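Local structure of DNA endonuclease I-CeuI (Chlamydomonas eugametos, 2EX5) at the interface of chains A and B. The protein acts as a homodimeric LAGLIDADG homing endonuclease that recognises a degenerate 17-19 base-pair DNA site and makes a staggered cut near the intron insertion site. Residues are numbered along the deposited sequence; one frame, centred on the assembly and turned at random. Chains: chain A/B, DNA endonuclease I-CeuI.

Contact 1: the interface of chains A and B. Residues chain A 50, 53, 144; chain B 50-51, 53.
A:Leu53 and B:Leu53 meet flank to flank where the two copies of helix 49-62 pack together across the two-fold relation of the homodimer. The contact runs through the beginnings of the side chains, with the two CB atoms 3.6 Å apart, so the helices come close together here. The branches reach past this point: A:Leu53 CD2 lies 4.0 Å from B:Leu53 CD2, and each leucine also leans on the glutamate one turn earlier in the partner helix.

These leucine-glutamate pairs use the aliphatic part of the acid. A:Leu53 CD2 touches B:Glu50 CG at 3.5 Å and has CB of the same glutamate just beyond, the two side chains running at a slant to one another. In B:Glu50, CG stands anti to the carbonyl carbon (chi1 -70°), which puts the methylenes against the leucine, while the bend at chi2 turns the carboxylate away from it. The twin pair is slacker, A:Glu50 CG lying 4.1 Å from B:Leu53 CD1, and A:Glu50 has a different first torsion, -126°. The two halves are therefore similar but not identical in their side-chain detail.

Leucine branches also approach backbone oxygens. A:Leu53 CG is 3.8 Å from B:Glu50 O, and B:Leu53 CG faces A:Glu50 O in the same manner; both are van der Waals contacts that bring hydrocarbon up to the carbonyls of the opposing helix.

An aromatic contact adds to the patch beside B:Ser51 and B:Glu50. A:Phe144, from the segment after helix 126-141, lays the CD1-CE1 side of its ring along the backbone and CB of B:Ser51. Its CZ points toward B:Glu50 CB, and the ring plane stands 67° from that of the B:Glu50 carboxylate, so the two flat groups do not stack. The tightest touch of the ring is A:Phe144 CE1 to B:Ser51 CA, at 3.5 Å.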
loop_
_atom_site.group_PDB
_atom_site.type_symbol
_atom_site.label_atom_id
_atom_site.label_comp_id
_atom_site.label_asym_id
_atom_site.label_seq_id
_atom_site.Cartn_x
_atom_site.Cartn_y
_atom_site.Cartn_z
ATOM N N GLU A 50 -0.101 14.291 13.613
ATOM C CA GLU A 50 0.545 14.222 12.297
ATOM C C GLU A 50 0.996 12.773 11.866
ATOM O O GLU A 50 0.775 12.370 10.701
ATOM C CB GLU A 50 1.790 14.996 12.388
ATOM C CG GLU A 50 1.943 16.046 11.378
ATOM C CD GLU A 50 1.655 17.406 11.969
ATOM O OE1 GLU A 50 1.030 17.485 13.090
ATOM O OE2 GLU A 50 2.081 18.391 11.330
ATOM N N LEU A 53 -2.077 10.506 11.190
ATOM C CA LEU A 53 -2.723 10.726 9.912
ATOM C C LEU A 53 -1.926 10.024 8.831
ATOM O O LEU A 53 -2.498 9.603 7.894
ATOM C CB LEU A 53 -2.873 12.245 9.573
ATOM C CG LEU A 53 -4.092 13.167 9.782
ATOM C CD1 LEU A 53 -5.269 12.579 10.421
ATOM C CD2 LEU A 53 -3.792 14.599 10.461
ATOM N N PHE A 144 -11.050 9.739 4.952
ATOM C CA PHE A 144 -10.364 9.745 3.659
ATOM C C PHE A 144 -10.453 8.396 2.954
ATOM O O PHE A 144 -9.872 8.191 1.903
ATOM C CB PHE A 144 -8.891 10.152 3.878
ATOM C CG PHE A 144 -8.684 11.217 4.943
ATOM C CD1 PHE A 144 -8.822 12.581 4.651
ATOM C CD2 PHE A 144 -8.372 10.870 6.235
ATOM C CE1 PHE A 144 -8.577 13.591 5.630
ATOM C CE2 PHE A 144 -8.148 11.875 7.230
ATOM C CZ PHE A 144 -8.222 13.220 6.890
ATOM N N GLU B 50 -4.435 17.742 6.667
ATOM C CA GLU B 50 -4.700 16.438 7.153
ATOM C C GLU B 50 -4.819 15.358 6.038
ATOM O O GLU B 50 -4.255 14.282 6.166
ATOM C CB GLU B 50 -5.990 16.477 7.970
ATOM C CG GLU B 50 -5.834 17.236 9.291
ATOM C CD GLU B 50 -6.573 18.536 9.210
ATOM O OE1 GLU B 50 -5.934 19.600 9.260
ATOM O OE2 GLU B 50 -7.821 18.477 8.997
ATOM N N SER B 51 -5.596 15.675 4.994
ATOM C CA SER B 51 -5.805 14.819 3.827
ATOM C C SER B 51 -4.476 14.617 3.144
ATOM O O SER B 51 -4.231 13.593 2.573
ATOM C CB SER B 51 -6.842 15.432 2.878
ATOM O OG SER B 51 -6.247 16.384 2.001
ATOM N N LEU B 53 -1.320 14.591 4.764
ATOM C CA LEU B 53 -0.667 13.554 5.579
ATOM C C LEU B 53 -1.241 12.110 5.296
ATOM O O LEU B 53 -0.520 11.236 5.090
ATOM C CB LEU B 53 -0.907 13.905 7.048
ATOM C CG LEU B 53 -0.079 14.893 7.887
ATOM C CD1 LEU B 53 1.356 15.083 7.433
ATOM C CD2 LEU B 53 -0.893 16.148 8.120
#

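Contact 2: the interface of chains A and B. Residues chain A 54, 58, 96; chain B 56-57, 60-61, 141, 144.
The LAGLIDADG motif helix, residues 49-62, supplies most of this contact, with A:Phe54 and A:Phe58 packing on the motif helix of chain B. A:Phe54 is the centre. Its CG stands anti to the backbone N (chi1 176°), which carries the ring across the boundary and between two layers of chain B. B:Phe144 CB sits over the middle of one face, 3.4 Å from the ring centroid, and B:Gly57 CA covers the opposite face nearer the rim, 3.5 Å from the centroid. Both are CH-pi contacts. At the far end of the ring, A:Phe54 CZ meets B:Glu60 CB at 3.5 Å, so the acid offers methylenes to an apolar partner. An alanine in place of A:Phe54 is likely to leave B:Gly57 and B:Phe144 CB without the ring that separates them and to open a gap between the two chains.

The glycine lets backbone approach backbone: B:Gly57 O lies 3.2 Å from A:Phe58 CA, a close van der Waals approach. The A:Phe58 ring is covered on one face by CG1 of A:Val96 in its own chain, 3.4 Å above the plane and over the centre. The other branch of that valine, CG2, reaches B:Phe144 O at 3.5 Å, tying helix 94-104 into the boundary.

In the fold, the motif helices lie side by side through the dimer core and lead at their C-terminal ends to the active sites, where B:Gly61, at the edge of this packing beside A:Phe58, belongs to a magnesium-binding site.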
loop_
_atom_site.group_PDB
_atom_site.type_symbol
_atom_site.label_atom_id
_atom_site.label_comp_id
_atom_site.label_asym_id
_atom_site.label_seq_id
_atom_site.Cartn_x
_atom_site.Cartn_y
_atom_site.Cartn_z
ATOM N N PHE A 54 -0.597 10.047 8.924
ATOM C CA PHE A 54 0.325 9.367 8.012
ATOM C C PHE A 54 0.093 7.822 8.174
ATOM O O PHE A 54 -0.024 7.123 7.198
ATOM C CB PHE A 54 1.799 9.742 8.298
ATOM C CG PHE A 54 2.851 8.974 7.413
ATOM C CD1 PHE A 54 3.314 9.523 6.221
ATOM C CD2 PHE A 54 3.306 7.714 7.773
ATOM C CE1 PHE A 54 4.265 8.856 5.404
ATOM C CE2 PHE A 54 4.195 7.048 6.976
ATOM C CZ PHE A 54 4.680 7.617 5.810
ATOM N N PHE A 58 -1.268 4.973 5.408
ATOM C CA PHE A 58 -0.482 3.754 5.187
ATOM C C PHE A 58 -1.373 2.477 5.293
ATOM O O PHE A 58 -1.175 1.530 4.576
ATOM C CB PHE A 58 0.561 3.730 6.274
ATOM C CG PHE A 58 1.465 2.593 6.189
ATOM C CD1 PHE A 58 2.444 2.568 5.233
ATOM C CD2 PHE A 58 1.367 1.539 7.076
ATOM C CE1 PHE A 58 3.302 1.543 5.189
ATOM C CE2 PHE A 58 2.204 0.475 6.975
ATOM C CZ PHE A 58 3.147 0.495 6.028
ATOM N N VAL A 96 7.620 2.263 9.866
ATOM C CA VAL A 96 6.134 2.455 9.932
ATOM C C VAL A 96 5.348 1.346 10.668
ATOM O O VAL A 96 4.345 1.614 11.308
ATOM C CB VAL A 96 5.604 2.726 8.479
ATOM C CG1 VAL A 96 4.186 3.289 8.455
ATOM C CG2 VAL A 96 6.553 3.761 7.767
ATOM N N ALA B 56 0.260 11.213 2.049
ATOM C CA ALA B 56 1.655 10.917 2.249
ATOM C C ALA B 56 1.896 9.471 2.728
ATOM O O ALA B 56 2.805 8.792 2.143
ATOM C CB ALA B 56 2.298 11.972 3.273
ATOM N N GLY B 57 1.101 9.010 3.731
ATOM C CA GLY B 57 1.267 7.606 4.252
ATOM C C GLY B 57 0.783 6.581 3.203
ATOM O O GLY B 57 1.269 5.484 3.101
ATOM N N GLU B 60 3.638 6.181 0.778
ATOM C CA GLU B 60 4.639 5.341 1.395
ATOM C C GLU B 60 4.311 3.864 1.106
ATOM O O GLU B 60 5.191 3.103 0.729
ATOM C CB GLU B 60 4.653 5.667 2.921
ATOM C CG GLU B 60 5.568 4.810 3.761
ATOM C CD GLU B 60 7.013 5.134 3.479
ATOM O OE1 GLU B 60 7.892 4.388 4.002
ATOM O OE2 GLU B 60 7.237 6.104 2.688
ATOM N N GLY B 61 3.050 3.444 1.308
ATOM C CA GLY B 61 2.575 2.112 0.951
ATOM C C GLY B 61 2.533 1.846 -0.535
ATOM O O GLY B 61 3.006 0.757 -1.041
ATOM N N VAL B 141 6.158 13.364 3.329
ATOM C CA VAL B 141 6.532 11.967 3.444
ATOM C C VAL B 141 7.811 11.705 4.260
ATOM O O VAL B 141 7.860 10.798 5.034
ATOM C CB VAL B 141 6.640 11.239 2.057
ATOM C CG1 VAL B 141 6.900 9.756 2.249
ATOM C CG2 VAL B 141 5.405 11.442 1.236
ATOM N N PHE B 144 8.369 10.647 8.133
ATOM C CA PHE B 144 7.828 9.366 8.610
ATOM C C PHE B 144 8.212 8.126 7.794
ATOM O O PHE B 144 7.732 7.036 8.073
ATOM C CB PHE B 144 6.317 9.466 8.563
ATOM C CG PHE B 144 5.762 10.780 9.090
ATOM C CD1 PHE B 144 5.738 11.044 10.444
ATOM C CD2 PHE B 144 5.241 11.692 8.229
ATOM C CE1 PHE B 144 5.233 12.251 10.948
ATOM C CE2 PHE B 144 4.710 12.924 8.747
ATOM C CZ PHE B 144 4.709 13.165 10.088
#

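The C-alpha centres of contact 1 and contact 2 lie about 10 Å apart, and helix 49-62 of both chains runs through each. Contact 1 takes the early turns of the helices, contact 2 the later turns that approach the metal sites. Phe144 is also common to them, the chain A copy serving contact 1 and the chain B copy contact 2. Since the interface is two-fold symmetric, each Phe144 makes both kinds of packing. Together the contacts form one continuous seam that joins the subunits and probably helps set the spacing of the two active sites over the DNA.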